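PDB 3ALU: lectin CEL-IV, C-type from Cucumaria echinata, which binds galactose-containing sugars such as raffinose through a calcium-binding C-type lectin domain. Local coordinates for residues A61-T64 with E65-K68. Residues are numbered along the deposited sequence; the frame is centred on the assembly and turned at random.
Sequences AFLT and ELVK
Two successive turns of helix 57-70, in the C-type lectin domain, meet where Ala61 to Thr64 run on into Glu65 to Lys68. Four i to i+4 hydrogen bonds join them, as in a regular alpha-helix. Glu65 N bonds to Ala61 O at 3.0 Å, Leu66 N to Phe62 O, Val67 N to Leu63 O, and Lys68 N to Thr64 O at 2.8 Å. The N-H...O angles of all four fall between 152° and 160°.

On the buried side, Leu66 is the shared apolar partner. Its CD2 reaches back to the preceding turn. There Leu66 CD2 lies 4.2 Å from CD2 of Leu63. The same methyl approaches the Phe62 ring obliquely and more loosely, with Leu66 CD2 4.5 Å from Phe62 CE1. Val67 sets its CG2 beside the backbone, 3.4 Å from Leu63 O.

Thr64 and Lys68 lie side by side and point the same way. The methyl CG2 of Thr64 touches the lysine chain at Lys68 CD, 4.0 Å away. Thr64 turns OG1 beside its own backbone N (chi1 -63°), where the hydroxyl is hydrogen-bonded to Gln60 O, one turn back. Lys68 CG also rests 3.4 Å from Thr64 O.

This helix segment lies away from the calcium site. The Phe62 ring stacks with Phe12 of strand 10-12, while Leu8 of a second subunit packs on Phe62, Glu65 and Leu66. Leu63 touches Ile54, and Val67 and Lys68 meet Ala126 in the loop after strand 120-125.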
loop_
_atom_site.group_PDB
_atom_site.type_symbol
_atom_site.label_atom_id
_atom_site.label_comp_id
_atom_site.label_asym_id
_atom_site.label_seq_id
_atom_site.Cartn_x
_atom_site.Cartn_y
_atom_site.Cartn_z
ATOM N N ALA A 61 -16.125 -5.984 14.992
ATOM C CA ALA A 61 -16.083 -4.697 15.673
ATOM C C ALA A 61 -15.827 -3.589 14.652
ATOM O O ALA A 61 -16.435 -2.526 14.754
ATOM C CB ALA A 61 -15.013 -4.667 16.746
ATOM N N PHE A 62 -14.943 -3.858 13.701
ATOM C CA PHE A 62 -14.614 -2.837 12.685
ATOM C C PHE A 62 -15.858 -2.515 11.848
ATOM O O PHE A 62 -16.193 -1.337 11.641
ATOM C CB PHE A 62 -13.492 -3.278 11.771
ATOM C CG PHE A 62 -13.386 -2.410 10.555
ATOM C CD1 PHE A 62 -13.819 -2.873 9.319
ATOM C CD2 PHE A 62 -12.890 -1.133 10.668
ATOM C CE1 PHE A 62 -13.754 -2.040 8.194
ATOM C CE2 PHE A 62 -12.817 -0.314 9.568
ATOM C CZ PHE A 62 -13.255 -0.746 8.347
ATOM N N LEU A 63 -16.535 -3.547 11.350
ATOM C CA LEU A 63 -17.715 -3.289 10.511
ATOM C C LEU A 63 -18.865 -2.616 11.253
ATOM O O LEU A 63 -19.567 -1.770 10.695
ATOM C CB LEU A 63 -18.165 -4.535 9.733
ATOM C CG LEU A 63 -17.114 -5.107 8.767
ATOM C CD1 LEU A 63 -17.532 -6.465 8.225
ATOM C CD2 LEU A 63 -16.825 -4.080 7.540
ATOM N N THR A 64 -19.039 -2.961 12.536
ATOM C CA THR A 64 -20.027 -2.287 13.349
ATOM C C THR A 64 -19.703 -0.777 13.471
ATOM O O THR A 64 -20.610 0.068 13.328
ATOM C CB THR A 64 -20.109 -2.920 14.740
ATOM O OG1 THR A 64 -20.535 -4.267 14.561
ATOM C CG2 THR A 64 -21.161 -2.203 15.570
ATOM N N GLU A 65 -18.418 -0.477 13.682
ATOM C CA GLU A 65 -17.986 0.901 13.872
ATOM C C GLU A 65 -18.155 1.622 12.523
ATOM O O GLU A 65 -18.557 2.798 12.493
ATOM C CB GLU A 65 -16.544 0.964 14.350
ATOM C CG GLU A 65 -16.077 2.421 14.540
ATOM C CD GLU A 65 -14.864 2.591 15.455
ATOM O OE1 GLU A 65 -14.033 1.658 15.577
ATOM O OE2 GLU A 65 -14.742 3.693 16.033
ATOM N N LEU A 66 -17.872 0.928 11.428
ATOM C CA LEU A 66 -18.112 1.498 10.100
ATOM C C LEU A 66 -19.569 1.908 9.935
ATOM O O LEU A 66 -19.888 3.062 9.514
ATOM C CB LEU A 66 -17.653 0.550 8.990
ATOM C CG LEU A 66 -17.858 1.056 7.541
ATOM C CD1 LEU A 66 -17.182 2.402 7.274
ATOM C CD2 LEU A 66 -17.399 -0.005 6.538
ATOM N N VAL A 67 -20.484 1.004 10.297
ATOM C CA VAL A 67 -21.895 1.313 10.156
ATOM C C VAL A 67 -22.339 2.419 11.115
ATOM O O VAL A 67 -23.038 3.379 10.693
ATOM C CB VAL A 67 -22.765 0.031 10.341
ATOM C CG1 VAL A 67 -24.254 0.374 10.401
ATOM C CG2 VAL A 67 -22.496 -0.966 9.223
ATOM N N LYS A 68 -21.940 2.321 12.386
ATOM C CA LYS A 68 -22.469 3.243 13.375
ATOM C C LYS A 68 -21.896 4.623 13.205
ATOM O O LYS A 68 -22.619 5.597 13.421
ATOM C CB LYS A 68 -22.267 2.749 14.797
ATOM C CG LYS A 68 -23.143 1.512 15.086
ATOM C CD LYS A 68 -23.129 1.131 16.553
ATOM C CE LYS A 68 -23.685 2.237 17.431
ATOM N NZ LYS A 68 -23.654 1.792 18.868
#